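Local coordinates for TCP pilus virulence regulatory protein (Vibrio cholerae, PDB 4MLO) that activates transcription of virulence genes as an AraC-family DNA-binding regulator and binds the fatty acid palmitoleic acid, at residues I174-W188 against F213-S225. Numbering follows the deposited sequence.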
ATOM      1  N   ILE A 174       9.885   9.378   9.402  1.00 14.51           N
ATOM      2  CA  ILE A 174       9.194  10.562   8.885  1.00 13.41           C
ATOM      3  C   ILE A 174       7.697  10.314   8.815  1.00 13.96           C
ATOM      4  O   ILE A 174       6.894  11.110   9.301  1.00 11.12           O
ATOM      5  CB  ILE A 174       9.747  10.941   7.505  1.00 12.41           C
ATOM      6  CG1 ILE A 174      11.239  11.357   7.581  1.00 11.09           C
ATOM      7  CG2 ILE A 174       8.862  11.991   6.834  1.00 13.51           C
ATOM      8  CD1 ILE A 174      11.860  11.455   6.206  1.00 14.45           C
ATOM      9  N   SER A 175       7.296   9.212   8.167  1.00 13.54           N
ATOM     10  CA  SER A 175       5.883   8.906   7.989  0.50 15.93           C
ATOM     11  C   SER A 175       5.167   8.737   9.317  1.00 13.95           C
ATOM     12  O   SER A 175       4.041   9.208   9.494  1.00 15.50           O
ATOM     13  CB  SER A 175       5.742   7.645   7.139  0.50 16.37           C
ATOM     14  OG  SER A 175       6.462   7.793   5.923  0.50 19.88           O
ATOM     15  N   CYS A 176       5.799   8.032  10.270  1.00 12.25           N
ATOM     16  CA  CYS A 176       5.190   7.808  11.576  1.00 16.84           C
ATOM     17  C   CYS A 176       4.952   9.123  12.300  1.00 13.25           C
ATOM     18  O   CYS A 176       3.918   9.329  12.951  1.00 15.05           O
ATOM     19  CB  CYS A 176       6.104   6.913  12.397  1.00 23.94           C
ATOM     20  SG  CYS A 176       5.427   6.365  13.927  1.00 34.58           S
ATOM     21  N   LEU A 177       5.918  10.015  12.217  1.00 10.80           N
ATOM     22  CA  LEU A 177       5.783  11.320  12.821  1.00 12.16           C
ATOM     23  C   LEU A 177       4.606  12.085  12.223  1.00 12.89           C
ATOM     24  O   LEU A 177       3.756  12.602  12.951  1.00 12.37           O
ATOM     25  CB  LEU A 177       7.095  12.080  12.640  1.00 12.89           C
ATOM     26  CG  LEU A 177       7.099  13.537  13.057  1.00 14.49           C
ATOM     27  CD1 LEU A 177       6.968  13.631  14.599  1.00 15.54           C
ATOM     28  CD2 LEU A 177       8.377  14.235  12.587  1.00 19.01           C
ATOM     29  N   VAL A 178       4.507  12.124  10.890  1.00 11.76           N
ATOM     30  CA  VAL A 178       3.416  12.865  10.268  1.00 10.74           C
ATOM     31  C   VAL A 178       2.071  12.268  10.667  1.00 12.58           C
ATOM     32  O   VAL A 178       1.094  12.990  10.943  1.00 12.85           O
ATOM     33  CB  VAL A 178       3.613  12.864   8.739  1.00  9.70           C
ATOM     34  CG1 VAL A 178       2.393  13.454   8.028  1.00 10.35           C
ATOM     35  CG2 VAL A 178       4.846  13.660   8.362  1.00  9.23           C
ATOM     36  N   LYS A 179       1.995  10.940  10.680  1.00 13.88           N
ATOM     37  CA  LYS A 179       0.766  10.231  11.008  1.00 13.34           C
ATOM     38  C   LYS A 179       0.384  10.371  12.464  1.00 17.15           C
ATOM     39  O   LYS A 179      -0.763  10.076  12.805  1.00 17.11           O
ATOM     40  CB  LYS A 179       0.900   8.755  10.671  1.00 13.98           C
ATOM     41  CG  LYS A 179       0.960   8.469   9.196  1.00 20.51           C
ATOM     42  CD  LYS A 179       0.662   7.034   8.912  1.00 33.20           C
ATOM     43  CE  LYS A 179       1.840   6.137   9.096  1.00 32.13           C
ATOM     44  NZ  LYS A 179       1.610   4.827   8.398  1.00 25.59           N
ATOM     45  N   SER A 180       1.318  10.783  13.331  1.00 14.39           N
ATOM     46  CA  SER A 180       1.000  11.014  14.730  1.00 16.64           C
ATOM     47  C   SER A 180       0.228  12.309  14.964  1.00 17.58           C
ATOM     48  O   SER A 180      -0.357  12.484  16.046  1.00 14.96           O
ATOM     49  CB  SER A 180       2.294  11.021  15.545  1.00 15.60           C
ATOM     50  OG  SER A 180       3.023  12.250  15.454  1.00 17.72           O
ATOM     51  N   ASP A 181       0.237  13.230  13.999  1.00 15.19           N
ATOM     52  CA  ASP A 181      -0.465  14.498  14.096  1.00 11.03           C
ATOM     53  C   ASP A 181      -0.734  14.977  12.678  1.00 12.39           C
ATOM     54  O   ASP A 181      -0.074  15.887  12.189  1.00 11.65           O
ATOM     55  CB  ASP A 181       0.357  15.498  14.902  1.00 11.71           C
ATOM     56  CG  ASP A 181      -0.414  16.691  15.333  1.00 11.68           C
ATOM     57  OD1 ASP A 181      -1.557  16.929  14.879  1.00 13.63           O
ATOM     58  OD2 ASP A 181       0.162  17.487  16.120  1.00 12.99           O
ATOM     59  N   ILE A 182      -1.694  14.318  12.024  1.00  9.47           N
ATOM     60  CA  ILE A 182      -1.857  14.448  10.580  1.00  8.86           C
ATOM     61  C   ILE A 182      -2.236  15.864  10.159  1.00 10.69           C
ATOM     62  O   ILE A 182      -1.939  16.266   9.018  1.00  9.43           O
ATOM     63  CB  ILE A 182      -2.900  13.412  10.124  1.00  9.90           C
ATOM     64  CG1 ILE A 182      -2.958  13.291   8.605  1.00 11.43           C
ATOM     65  CG2 ILE A 182      -4.283  13.774  10.631  1.00 13.70           C
ATOM     66  CD1 ILE A 182      -1.679  12.740   8.007  1.00 14.63           C
ATOM     67  N   THR A 183      -2.899  16.653  11.048  1.00  9.10           N
ATOM     68  CA  THR A 183      -3.354  17.996  10.718  1.00  8.56           C
ATOM     69  C   THR A 183      -2.323  19.060  11.048  1.00  8.68           C
ATOM     70  O   THR A 183      -2.534  20.216  10.699  1.00 10.21           O
ATOM     71  CB  THR A 183      -4.700  18.360  11.416  1.00  9.17           C
ATOM     72  OG1 THR A 183      -4.528  18.563  12.832  1.00  9.62           O
ATOM     73  CG2 THR A 183      -5.739  17.316  11.208  1.00 10.03           C
ATOM     74  N   ARG A 184      -1.227  18.684  11.687  1.00 10.67           N
ATOM     75  CA  ARG A 184      -0.211  19.672  11.997  1.00  9.52           C
ATOM     76  C   ARG A 184       0.300  20.316  10.717  1.00  9.19           C
ATOM     77  O   ARG A 184       0.401  19.651   9.663  1.00  9.68           O
ATOM     78  CB  ARG A 184       0.922  19.008  12.777  1.00  8.94           C
ATOM     79  CG  ARG A 184       2.049  19.949  13.171  1.00 10.51           C
ATOM     80  CD  ARG A 184       2.957  19.252  14.173  1.00 13.02           C
ATOM     81  NE  ARG A 184       4.195  20.005  14.325  1.00 12.83           N
ATOM     82  CZ  ARG A 184       5.199  19.655  15.126  1.00 17.40           C
ATOM     83  NH1 ARG A 184       5.117  18.567  15.877  1.00 15.15           N
ATOM     84  NH2 ARG A 184       6.291  20.413  15.156  1.00 16.55           N
ATOM     85  N   ASN A 185       0.687  21.601  10.835  1.00 10.44           N
ATOM     86  CA  ASN A 185       1.171  22.378   9.689  1.00  7.59           C
ATOM     87  C   ASN A 185       2.656  22.065   9.476  1.00 10.45           C
ATOM     88  O   ASN A 185       3.551  22.902   9.669  1.00 13.10           O
ATOM     89  CB  ASN A 185       0.910  23.876   9.836  1.00  9.71           C
ATOM     90  CG  ASN A 185      -0.575  24.215  10.016  1.00 13.83           C
ATOM     91  OD1 ASN A 185      -0.946  24.971  10.911  1.00 15.66           O
ATOM     92  ND2 ASN A 185      -1.436  23.658   9.141  1.00 15.23           N
ATOM     93  N   TRP A 186       2.905  20.819   9.091  1.00 10.20           N
ATOM     94  CA  TRP A 186       4.261  20.288   8.977  1.00  9.26           C
ATOM     95  C   TRP A 186       5.084  21.067   7.958  1.00  8.97           C
ATOM     96  O   TRP A 186       4.629  21.378   6.856  1.00 11.07           O
ATOM     97  CB  TRP A 186       4.248  18.821   8.544  1.00 11.32           C
ATOM     98  CG  TRP A 186       3.645  17.883   9.513  1.00 10.85           C
ATOM     99  CD1 TRP A 186       2.437  17.278   9.398  1.00 10.59           C
ATOM    100  CD2 TRP A 186       4.219  17.425  10.726  1.00  9.73           C
ATOM    101  NE1 TRP A 186       2.219  16.438  10.480  1.00 10.15           N
ATOM    102  CE2 TRP A 186       3.297  16.512  11.311  1.00 10.77           C
ATOM    103  CE3 TRP A 186       5.412  17.702  11.405  1.00 12.28           C
ATOM    104  CZ2 TRP A 186       3.535  15.879  12.512  1.00 12.45           C
ATOM    105  CZ3 TRP A 186       5.646  17.056  12.588  1.00 15.20           C
ATOM    106  CH2 TRP A 186       4.705  16.157  13.134  1.00 14.31           C
ATOM    107  N   ARG A 187       6.321  21.357   8.349  1.00 10.52           N
ATOM    108  CA  ARG A 187       7.356  21.947   7.511  1.00 10.57           C
ATOM    109  C   ARG A 187       8.637  21.126   7.701  1.00 10.18           C
ATOM    110  O   ARG A 187       8.785  20.390   8.675  1.00  9.15           O
ATOM    111  CB  ARG A 187       7.631  23.398   7.956  1.00 15.51           C
ATOM    112  CG  ARG A 187       6.436  24.334   8.015  1.00 25.16           C
ATOM    113  CD  ARG A 187       6.682  25.493   9.028  1.00 33.40           C
ATOM    114  NE  ARG A 187       7.068  25.026  10.376  1.00 43.87           N
ATOM    115  CZ  ARG A 187       7.361  25.830  11.401  1.00 42.42           C
ATOM    116  NH1 ARG A 187       7.297  27.144  11.254  1.00 36.13           N
ATOM    117  NH2 ARG A 187       7.708  25.328  12.580  1.00 32.59           N
ATOM    118  N   TRP A 188       9.598  21.281   6.785  1.00 11.19           N
ATOM    119  CA  TRP A 188      10.797  20.467   6.863  1.00  9.69           C
ATOM    120  C   TRP A 188      11.502  20.650   8.192  1.00 10.69           C
ATOM    121  O   TRP A 188      12.090  19.698   8.705  1.00 10.59           O
ATOM    122  CB  TRP A 188      11.744  20.810   5.707  1.00  8.93           C
ATOM    123  CG  TRP A 188      11.866  19.781   4.663  1.00 10.00           C
ATOM    124  CD1 TRP A 188      11.605  19.937   3.320  1.00  9.09           C
ATOM    125  CD2 TRP A 188      12.373  18.455   4.816  1.00  9.48           C
ATOM    126  NE1 TRP A 188      11.922  18.799   2.650  1.00 10.42           N
ATOM    127  CE2 TRP A 188      12.377  17.859   3.536  1.00 12.13           C
ATOM    128  CE3 TRP A 188      12.832  17.711   5.899  1.00  9.91           C
ATOM    129  CZ2 TRP A 188      12.805  16.563   3.323  1.00 10.29           C
ATOM    130  CZ3 TRP A 188      13.261  16.427   5.695  1.00 11.27           C
ATOM    131  CH2 TRP A 188      13.264  15.851   4.395  1.00 13.45           C
ATOM    132  N   PHE A 213       8.280  18.042  -0.479  1.00 10.93           N
ATOM    133  CA  PHE A 213       7.690  17.935   0.858  1.00 10.17           C
ATOM    134  C   PHE A 213       6.171  18.055   0.827  1.00  9.89           C
ATOM    135  O   PHE A 213       5.456  17.234   1.429  1.00 10.18           O
ATOM    136  CB  PHE A 213       8.279  19.006   1.780  1.00 12.71           C
ATOM    137  CG  PHE A 213       7.923  18.819   3.237  1.00 11.33           C
ATOM    138  CD1 PHE A 213       8.674  17.965   4.034  1.00 12.66           C
ATOM    139  CD2 PHE A 213       6.842  19.495   3.804  1.00 14.79           C
ATOM    140  CE1 PHE A 213       8.363  17.781   5.400  1.00 16.17           C
ATOM    141  CE2 PHE A 213       6.542  19.314   5.168  1.00 11.83           C
ATOM    142  CZ  PHE A 213       7.286  18.456   5.938  1.00 15.37           C
ATOM    143  N   ARG A 214       5.656  19.057   0.101  1.00 11.27           N
ATOM    144  CA  ARG A 214       4.205  19.254   0.050  1.00 13.52           C
ATOM    145  C   ARG A 214       3.511  18.036  -0.533  1.00 11.25           C
ATOM    146  O   ARG A 214       2.431  17.650  -0.060  1.00 10.53           O
ATOM    147  CB  ARG A 214       3.858  20.485  -0.784  1.00 17.97           C
ATOM    148  CG  ARG A 214       2.349  20.677  -0.916  1.00 23.82           C
ATOM    149  CD  ARG A 214       1.935  21.950  -1.644  1.00 39.43           C
ATOM    150  NE  ARG A 214       2.536  22.123  -2.963  1.00 47.66           N
ATOM    151  CZ  ARG A 214       2.137  21.507  -4.075  1.00 55.50           C
ATOM    152  NH1 ARG A 214       1.148  20.613  -4.048  1.00 58.16           N
ATOM    153  NH2 ARG A 214       2.760  21.757  -5.219  1.00 54.97           N
ATOM    154  N   GLU A 215       4.087  17.444  -1.582  1.00 12.32           N
ATOM    155  CA  GLU A 215       3.524  16.245  -2.198  0.50 11.55           C
ATOM    156  C   GLU A 215       3.552  15.063  -1.236  1.00 11.46           C
ATOM    157  O   GLU A 215       2.620  14.257  -1.202  1.00 11.87           O
ATOM    158  CB  GLU A 215       4.271  15.898  -3.502  0.50 14.86           C
ATOM    159  CG  GLU A 215       4.319  17.040  -4.532  0.50 21.66           C
ATOM    160  CD  GLU A 215       5.221  16.762  -5.739  0.50 21.54           C
ATOM    161  OE1 GLU A 215       6.436  16.510  -5.600  0.50 12.51           O
ATOM    162  OE2 GLU A 215       4.711  16.838  -6.875  0.50 27.52           O
ATOM    163  N   LEU A 216       4.627  14.937  -0.436  1.00 10.35           N
ATOM    164  CA  LEU A 216       4.652  13.874   0.555  1.00 11.79           C
ATOM    165  C   LEU A 216       3.538  14.037   1.581  1.00 11.76           C
ATOM    166  O   LEU A 216       2.826  13.075   1.893  1.00 10.39           O
ATOM    167  CB  LEU A 216       5.989  13.857   1.281  1.00 10.54           C
ATOM    168  CG  LEU A 216       6.038  12.840   2.425  1.00 12.91           C
ATOM    169  CD1 LEU A 216       5.914  11.430   1.879  1.00 16.82           C
ATOM    170  CD2 LEU A 216       7.298  12.998   3.247  1.00 18.06           C
ATOM    171  N   ILE A 217       3.425  15.235   2.190  1.00  9.62           N
ATOM    172  CA  ILE A 217       2.415  15.414   3.236  1.00  7.35           C
ATOM    173  C   ILE A 217       1.027  15.185   2.666  1.00  8.34           C
ATOM    174  O   ILE A 217       0.207  14.478   3.258  1.00  8.30           O
ATOM    175  CB  ILE A 217       2.523  16.809   3.874  1.00 10.11           C
ATOM    176  CG1 ILE A 217       3.944  17.034   4.428  1.00 10.75           C
ATOM    177  CG2 ILE A 217       1.414  17.005   4.938  1.00 13.42           C
ATOM    178  CD1 ILE A 217       4.368  16.068   5.526  1.00 11.27           C
ATOM    179  N   ASN A 218       0.774  15.707   1.476  1.00  8.82           N
ATOM    180  CA  ASN A 218      -0.536  15.518   0.873  1.00 10.92           C
ATOM    181  C   ASN A 218      -0.821  14.042   0.590  1.00 13.17           C
ATOM    182  O   ASN A 218      -1.952  13.573   0.777  1.00 11.27           O
ATOM    183  CB  ASN A 218      -0.614  16.322  -0.413  1.00  9.01           C
ATOM    184  CG  ASN A 218      -0.882  17.805  -0.182  1.00 12.94           C
ATOM    185  OD1 ASN A 218      -1.262  18.222   0.891  1.00 17.22           O
ATOM    186  ND2 ASN A 218      -0.705  18.589  -1.230  1.00 15.88           N
ATOM    187  N   SER A 219       0.196  13.289   0.178  1.00 11.75           N
ATOM    188  CA  SER A 219       0.001  11.870  -0.114  0.50  9.75           C
ATOM    189  C   SER A 219      -0.356  11.092   1.145  1.00  9.01           C
ATOM    190  O   SER A 219      -1.246  10.244   1.120  1.00 10.22           O
ATOM    191  CB  SER A 219       1.242  11.283  -0.812  0.50 15.44           C
ATOM    192  OG  SER A 219       2.328  10.977   0.061  0.50  4.03           O
ATOM    193  N   ILE A 220       0.315  11.372   2.264  1.00  9.26           N
ATOM    194  CA  ILE A 220      -0.018  10.712   3.524  1.00 10.42           C
ATOM    195  C   ILE A 220      -1.428  11.082   3.966  1.00  9.10           C
ATOM    196  O   ILE A 220      -2.193  10.220   4.445  1.00  9.91           O
ATOM    197  CB  ILE A 220       1.034  11.064   4.586  1.00 11.05           C
ATOM    198  CG1 ILE A 220       2.413  10.536   4.149  1.00 10.69           C
ATOM    199  CG2 ILE A 220       0.620  10.516   5.991  1.00 12.71           C
ATOM    200  CD1 ILE A 220       3.516  11.078   5.015  1.00 10.96           C
ATOM    201  N   ARG A 221      -1.819  12.348   3.765  1.00  8.99           N
ATOM    202  CA  ARG A 221      -3.174  12.794   4.106  1.00 10.39           C
ATOM    203  C   ARG A 221      -4.234  12.133   3.229  1.00  9.99           C
ATOM    204  O   ARG A 221      -5.313  11.818   3.718  1.00 10.05           O
ATOM    205  CB  ARG A 221      -3.278  14.310   4.013  1.00  9.02           C
ATOM    206  CG  ARG A 221      -2.494  15.040   5.120  1.00  7.71           C
ATOM    207  CD  ARG A 221      -2.649  16.563   5.037  1.00 11.35           C
ATOM    208  NE  ARG A 221      -2.097  17.178   6.259  1.00 10.48           N
ATOM    209  CZ  ARG A 221      -1.594  18.390   6.364  1.00 12.42           C
ATOM    210  NH1 ARG A 221      -1.533  19.213   5.336  1.00 10.67           N
ATOM    211  NH2 ARG A 221      -1.108  18.774   7.557  1.00 11.45           N
ATOM    212  N   ILE A 222      -3.944  11.873   1.951  1.00  8.11           N
ATOM    213  CA  ILE A 222      -4.938  11.162   1.131  1.00  8.27           C
ATOM    214  C   ILE A 222      -5.137   9.747   1.643  1.00 11.77           C
ATOM    215  O   ILE A 222      -6.262   9.222   1.689  1.00 11.53           O
ATOM    216  CB  ILE A 222      -4.523  11.168  -0.355  1.00  8.74           C
ATOM    217  CG1 ILE A 222      -4.664  12.563  -0.994  1.00 12.84           C
ATOM    218  CG2 ILE A 222      -5.339  10.138  -1.207  1.00 12.36           C
ATOM    219  CD1 ILE A 222      -6.063  13.175  -0.962  1.00 10.34           C
ATOM    220  N   SER A 223      -4.057   9.074   1.988  1.00  9.41           N
ATOM    221  CA  SER A 223      -4.225   7.716   2.459  0.50 11.18           C
ATOM    222  C   SER A 223      -4.947   7.691   3.804  1.00 11.22           C
ATOM    223  O   SER A 223      -5.722   6.770   4.062  1.00 13.62           O
ATOM    224  CB  SER A 223      -2.870   7.028   2.470  0.50 13.61           C
ATOM    225  OG  SER A 223      -2.438   6.873   1.117  0.50 13.69           O
ATOM    226  N   TYR A 224      -4.782   8.731   4.630  1.00 11.64           N
ATOM    227  CA  TYR A 224      -5.592   8.864   5.835  1.00  8.85           C
ATOM    228  C   TYR A 224      -7.075   9.008   5.494  1.00 12.64           C
ATOM    229  O   TYR A 224      -7.932   8.345   6.103  1.00 12.15           O
ATOM    230  CB  TYR A 224      -5.049  10.048   6.650  1.00  9.31           C
ATOM    231  CG  TYR A 224      -5.606  10.229   8.036  1.00 13.20           C
ATOM    232  CD1 TYR A 224      -6.746  10.941   8.250  1.00 14.41           C
ATOM    233  CD2 TYR A 224      -4.892   9.782   9.147  1.00 23.67           C
ATOM    234  CE1 TYR A 224      -7.251  11.146   9.539  1.00 16.31           C
ATOM    235  CE2 TYR A 224      -5.403   9.980  10.441  1.00 19.25           C
ATOM    236  CZ  TYR A 224      -6.603  10.650  10.602  1.00 26.53           C
ATOM    237  OH  TYR A 224      -7.147  10.889  11.866  1.00 36.09           O
ATOM    238  N   SER A 225      -7.403   9.830   4.490  1.00 11.95           N
ATOM    239  CA  SER A 225      -8.807   9.997   4.105  1.00  9.95           C
ATOM    240  C   SER A 225      -9.406   8.679   3.600  1.00  8.98           C
ATOM    241  O   SER A 225     -10.597   8.410   3.816  1.00 10.63           O
ATOM    242  CB  SER A 225      -8.943  11.099   3.044  1.00 11.06           C
ATOM    243  OG  SER A 225      -8.562  10.718   1.723  1.00 13.21           O
TER
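In the AraC-type DNA-binding domain, which in this family carries two helix-turn-helix units, Val178 packs on Ile217 and Ile220, and Ile182 on Ile220 and Arg221, where helix 170-180 and the loop after it cross the long helix 213-230. The short axes of 174-180 and 213-225 run at 60° to each other, 10.6 Å apart at closest approach. The two methyls of Val178 divide between two side chains: CG2 meets Ile217 CD1 at 3.8 Å, while CG1 sits against CG2 and CD1 of Ile220. Just past the helix end, Ile182 lies in the type I beta turn from Asp181 to Arg184. With its CG1 trans to the backbone N (chi1 -170°), the CG1-CD1 branch brings CD1 against Ile220 CG2 and runs past Arg221 CG, the two side chains sliding by in opposite directions, leaving CG2 over one face of the Tyr224 ring, 4.0 Å from its centroid. At the other end Trp188 and Phe213 pack obliquely, the five-membered ring of Trp188 and the ring of Phe213 tilted by 38°; Phe213 CD1 lies over the indole face, while Trp186 O meets the Phe213 edge, 3.3 Å from CE2. Helix 199-207 adds Leu202 and Leu206 beside Trp188. The Trp186 indole is held between Val178 CA on one face and Arg184 CD on the other, and its NE1 bonds to Asp181 O from above the carbonyl plane. Arg184 in turn forms a salt bridge with Glu194. The polar tie of the contact is Arg221, whose extended chain lays its guanidinium over Ile217 CG2 and turns one edge to the loop: NE donates to Ile182 O at 2.9 Å, nearly in line with the carbonyl bond, and NH2 reaches the same oxygen at 3.0 Å, with Arg184 O 2.7 Å from NH2.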